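Local structure of aldehyde dehydrogenase (Listeria monocytogenes, 3K9D) at residues Trp355-Leu366 / Ile384-Val394. The protein probably oxidises aldehydes with NAD or NADP as electron acceptor. Numbering follows the deposited sequence.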
loop_
_atom_site.group_PDB
_atom_site.type_symbol
_atom_site.label_atom_id
_atom_site.label_comp_id
_atom_site.label_asym_id
_atom_site.label_seq_id
_atom_site.Cartn_x
_atom_site.Cartn_y
_atom_site.Cartn_z
ATOM N N TRP A 355 21.240 25.995 -13.214
ATOM C CA TRP A 355 20.693 24.755 -12.632
ATOM C C TRP A 355 19.328 24.970 -11.969
ATOM O O TRP A 355 18.514 24.060 -11.927
ATOM C CB TRP A 355 21.655 24.074 -11.655
ATOM C CG TRP A 355 21.876 24.758 -10.313
ATOM C CD1 TRP A 355 22.899 25.598 -9.985
ATOM C CD2 TRP A 355 21.098 24.588 -9.108
ATOM N NE1 TRP A 355 22.800 25.983 -8.662
ATOM C CE2 TRP A 355 21.700 25.386 -8.105
ATOM C CE3 TRP A 355 19.945 23.860 -8.789
ATOM C CZ2 TRP A 355 21.188 25.470 -6.807
ATOM C CZ3 TRP A 355 19.431 23.952 -7.493
ATOM C CH2 TRP A 355 20.050 24.754 -6.527
ATOM N N GLN A 356 19.111 26.178 -11.455
ATOM C CA GLN A 356 17.860 26.552 -10.818
ATOM C C GLN A 356 16.741 26.512 -11.869
ATOM O O GLN A 356 15.675 25.944 -11.618
ATOM C CB GLN A 356 17.981 27.929 -10.152
ATOM C CG GLN A 356 18.918 27.993 -8.923
ATOM C CD GLN A 356 20.345 28.447 -9.245
ATOM O OE1 GLN A 356 20.844 28.260 -10.354
ATOM N NE2 GLN A 356 21.010 29.039 -8.263
ATOM N N GLU A 357 17.022 27.037 -13.063
ATOM C CA GLU A 357 16.047 27.040 -14.164
ATOM C C GLU A 357 15.802 25.628 -14.680
ATOM O O GLU A 357 14.680 25.270 -15.009
ATOM C CB GLU A 357 16.489 27.963 -15.303
ATOM C CG GLU A 357 15.324 28.335 -16.235
ATOM C CD GLU A 357 15.755 28.991 -17.534
ATOM O OE1 GLU A 357 14.887 29.196 -18.402
ATOM O OE2 GLU A 357 16.945 29.303 -17.694
ATOM N N ALA A 358 16.863 24.827 -14.698
ATOM C CA ALA A 358 16.812 23.439 -15.108
ATOM C C ALA A 358 15.913 22.607 -14.174
ATOM O O ALA A 358 15.116 21.777 -14.634
ATOM C CB ALA A 358 18.194 22.886 -15.139
ATOM N N CYS A 359 16.068 22.848 -12.871
ATOM C CA CYS A 359 15.185 22.326 -11.829
ATOM C C CYS A 359 13.710 22.705 -12.057
ATOM O O CYS A 359 12.854 21.829 -12.069
ATOM C CB CYS A 359 15.660 22.831 -10.468
ATOM S SG CYS A 359 14.430 22.812 -9.135
ATOM N N GLU A 360 13.436 24.001 -12.231
ATOM C CA GLU A 360 12.084 24.529 -12.423
ATOM C C GLU A 360 11.442 23.962 -13.675
ATOM O O GLU A 360 10.248 23.602 -13.685
ATOM C CB GLU A 360 12.116 26.066 -12.521
ATOM C CG GLU A 360 12.447 26.792 -11.201
ATOM C CD GLU A 360 11.351 26.668 -10.147
ATOM O OE1 GLU A 360 10.149 26.711 -10.497
ATOM O OE2 GLU A 360 11.694 26.531 -8.956
ATOM N N LEU A 361 12.245 23.887 -14.737
ATOM C CA LEU A 361 11.800 23.278 -15.971
ATOM C C LEU A 361 11.500 21.802 -15.750
ATOM O O LEU A 361 10.452 21.325 -16.183
ATOM C CB LEU A 361 12.831 23.463 -17.091
ATOM C CG LEU A 361 12.593 22.681 -18.381
ATOM C CD1 LEU A 361 11.334 23.120 -19.107
ATOM C CD2 LEU A 361 13.788 22.850 -19.261
ATOM N N SER A 362 12.399 21.099 -15.071
ATOM C CA SER A 362 12.224 19.651 -14.820
ATOM C C SER A 362 10.938 19.372 -14.037
ATOM O O SER A 362 10.166 18.491 -14.416
ATOM C CB SER A 362 13.413 19.066 -14.076
ATOM O OG SER A 362 14.596 19.133 -14.852
ATOM N N MET A 363 10.697 20.153 -12.980
ATOM C CA MET A 363 9.444 20.078 -12.199
ATOM C C MET A 363 8.202 20.320 -13.069
ATOM O O MET A 363 7.217 19.584 -12.949
ATOM C CB MET A 363 9.455 21.052 -11.002
ATOM C CG MET A 363 10.520 20.757 -9.947
ATOM S SD MET A 363 10.462 21.758 -8.423
ATOM C CE MET A 363 10.543 23.407 -9.071
ATOM N N ASP A 364 8.278 21.311 -13.961
ATOM C CA ASP A 364 7.194 21.656 -14.913
ATOM C C ASP A 364 6.874 20.517 -15.890
ATOM O O ASP A 364 5.697 20.227 -16.164
ATOM C CB ASP A 364 7.551 22.933 -15.701
ATOM C CG ASP A 364 6.324 23.667 -16.239
ATOM O OD1 ASP A 364 5.202 23.410 -15.757
ATOM O OD2 ASP A 364 6.475 24.525 -17.139
ATOM N N ILE A 365 7.928 19.890 -16.409
ATOM C CA ILE A 365 7.836 18.680 -17.230
ATOM C C ILE A 365 7.128 17.591 -16.452
ATOM O O ILE A 365 6.100 17.070 -16.901
ATOM C CB ILE A 365 9.248 18.147 -17.657
ATOM C CG1 ILE A 365 9.866 19.013 -18.758
ATOM C CG2 ILE A 365 9.175 16.717 -18.152
ATOM C CD1 ILE A 365 11.356 18.767 -18.924
ATOM N N LEU A 366 7.675 17.269 -15.281
ATOM C CA LEU A 366 7.186 16.164 -14.472
ATOM C C LEU A 366 5.758 16.358 -13.987
ATOM O O LEU A 366 4.966 15.422 -14.029
ATOM C CB LEU A 366 8.138 15.877 -13.306
ATOM C CG LEU A 366 9.512 15.284 -13.678
ATOM C CD1 LEU A 366 10.455 15.431 -12.521
ATOM C CD2 LEU A 366 9.402 13.815 -14.107
ATOM N N ILE A 384 24.384 20.443 -5.815
ATOM C CA ILE A 384 23.279 20.612 -6.777
ATOM C C ILE A 384 22.438 19.342 -6.802
ATOM O O ILE A 384 21.197 19.406 -6.806
ATOM C CB ILE A 384 23.792 20.996 -8.214
ATOM C CG1 ILE A 384 24.409 22.391 -8.192
ATOM C CG2 ILE A 384 22.636 21.003 -9.248
ATOM C CD1 ILE A 384 25.044 22.793 -9.487
ATOM N N ILE A 385 23.132 18.201 -6.807
ATOM C CA ILE A 385 22.535 16.876 -6.741
ATOM C C ILE A 385 21.620 16.726 -5.513
ATOM O O ILE A 385 20.491 16.248 -5.636
ATOM C CB ILE A 385 23.599 15.751 -6.728
ATOM C CG1 ILE A 385 24.288 15.606 -8.097
ATOM C CG2 ILE A 385 22.956 14.410 -6.358
ATOM C CD1 ILE A 385 25.633 14.925 -8.030
ATOM N N ARG A 386 22.116 17.144 -4.347
ATOM C CA ARG A 386 21.309 17.163 -3.114
ATOM C C ARG A 386 20.041 18.043 -3.220
ATOM O O ARG A 386 18.999 17.689 -2.675
ATOM C CB ARG A 386 22.168 17.588 -1.923
ATOM C CG ARG A 386 21.497 17.377 -0.569
ATOM C CD ARG A 386 22.232 18.111 0.534
ATOM N NE ARG A 386 21.617 17.860 1.837
ATOM C CZ ARG A 386 21.841 16.784 2.587
ATOM N NH1 ARG A 386 22.674 15.824 2.173
ATOM N NH2 ARG A 386 21.222 16.666 3.755
ATOM N N GLU A 387 20.135 19.178 -3.921
ATOM C CA GLU A 387 18.973 20.045 -4.153
ATOM C C GLU A 387 17.931 19.330 -5.016
ATOM O O GLU A 387 16.735 19.405 -4.745
ATOM C CB GLU A 387 19.384 21.360 -4.830
ATOM C CG GLU A 387 20.205 22.307 -3.959
ATOM C CD GLU A 387 19.358 23.338 -3.218
ATOM O OE1 GLU A 387 18.348 22.965 -2.579
ATOM O OE2 GLU A 387 19.724 24.531 -3.260
ATOM N N PHE A 388 18.403 18.640 -6.053
ATOM C CA PHE A 388 17.558 17.806 -6.915
ATOM C C PHE A 388 16.932 16.652 -6.117
ATOM O O PHE A 388 15.726 16.360 -6.251
ATOM C CB PHE A 388 18.364 17.306 -8.140
ATOM C CG PHE A 388 18.349 18.275 -9.301
ATOM C CD1 PHE A 388 18.873 19.563 -9.161
ATOM C CD2 PHE A 388 17.792 17.913 -10.529
ATOM C CE1 PHE A 388 18.845 20.476 -10.216
ATOM C CE2 PHE A 388 17.747 18.835 -11.600
ATOM C CZ PHE A 388 18.269 20.121 -11.431
ATOM N N ALA A 389 17.742 16.048 -5.249
ATOM C CA ALA A 389 17.312 14.963 -4.351
ATOM C C ALA A 389 16.131 15.337 -3.433
ATOM O O ALA A 389 15.236 14.528 -3.174
ATOM C CB ALA A 389 18.497 14.492 -3.519
ATOM N N LEU A 390 16.134 16.569 -2.952
ATOM C CA LEU A 390 15.144 17.021 -1.981
ATOM C C LEU A 390 13.885 17.616 -2.635
ATOM O O LEU A 390 12.886 17.839 -1.969
ATOM C CB LEU A 390 15.791 18.042 -1.040
ATOM C CG LEU A 390 16.812 17.552 -0.004
ATOM C CD1 LEU A 390 17.602 18.721 0.553
ATOM C CD2 LEU A 390 16.108 16.814 1.121
ATOM N N LYS A 391 13.934 17.858 -3.941
ATOM C CA LYS A 391 12.926 18.691 -4.576
ATOM C C LYS A 391 12.224 18.124 -5.799
ATOM O O LYS A 391 11.034 18.393 -5.994
ATOM C CB LYS A 391 13.512 20.084 -4.876
ATOM C CG LYS A 391 13.535 20.988 -3.675
ATOM C CD LYS A 391 13.993 22.393 -4.016
ATOM C CE LYS A 391 13.847 23.316 -2.806
ATOM N NZ LYS A 391 14.676 22.907 -1.628
ATOM N N LYS A 392 12.938 17.364 -6.628
ATOM C CA LYS A 392 12.353 16.818 -7.871
ATOM C C LYS A 392 11.282 15.783 -7.558
ATOM O O LYS A 392 11.553 14.820 -6.832
ATOM C CB LYS A 392 13.429 16.193 -8.780
ATOM C CG LYS A 392 14.580 17.126 -9.229
ATOM C CD LYS A 392 14.145 18.222 -10.184
ATOM C CE LYS A 392 13.901 19.543 -9.464
ATOM N NZ LYS A 392 15.050 20.124 -8.694
ATOM N N PRO A 393 10.058 15.968 -8.106
ATOM C CA PRO A 393 8.956 15.071 -7.718
ATOM C C PRO A 393 9.018 13.700 -8.406
ATOM O O PRO A 393 8.208 13.393 -9.286
ATOM C CB PRO A 393 7.703 15.854 -8.119
ATOM C CG PRO A 393 8.159 16.725 -9.300
ATOM C CD PRO A 393 9.641 16.986 -9.094
ATOM N N VAL A 394 9.993 12.892 -8.009
ATOM C CA VAL A 394 10.186 11.538 -8.554
ATOM C C VAL A 394 10.414 10.566 -7.413
ATOM O O VAL A 394 10.661 10.983 -6.291
ATOM C CB VAL A 394 11.389 11.435 -9.559
ATOM C CG1 VAL A 394 11.142 12.283 -10.808
ATOM C CG2 VAL A 394 12.715 11.790 -8.893
#
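Trp355 of helix 355-366 lays one face of its indole against Ile384 and turns its outer edge to Glu387, joining two neighbouring, nearly parallel helices (23° apart) that pack on strands 223-226 and 374-378 of the parallel β-sheet of an α/β domain in the aldehyde dehydrogenase fold. Trp355 CG lies between the backbone N and the carbonyl carbon (chi1 71°), which swings the ring across to the second helix. From CB outward, CB meets Ile384 CG2, and Trp355 CD1 is 3.6 Å from Ile384 CD1. Ile384 CG1 stands over the five-membered ring, 3.9 Å from its centroid and 3° off the normal, a CH-pi contact close to Trp355 NE1 and CE2. On the six-membered ring, Trp355 CE3 reaches the edge of Phe388 at CE1, 3.8 Å away, while CZ3 rests on Glu387 CB. The broad indole thus spans a branched aliphatic chain, an aromatic ring and the methylenes of a glutamate. Farther along, slim Cys359 leaves room for Phe388, whose CZ sits 3.9 Å from Cys359 CB. At the far end the unbranched Met363 lays CG against Pro393 CD, which also meets Leu366 CD1. Back at the indole's outer rim, Trp355 CH2 ends 3.3 Å from Glu387 OE2, which lies near the ring plane.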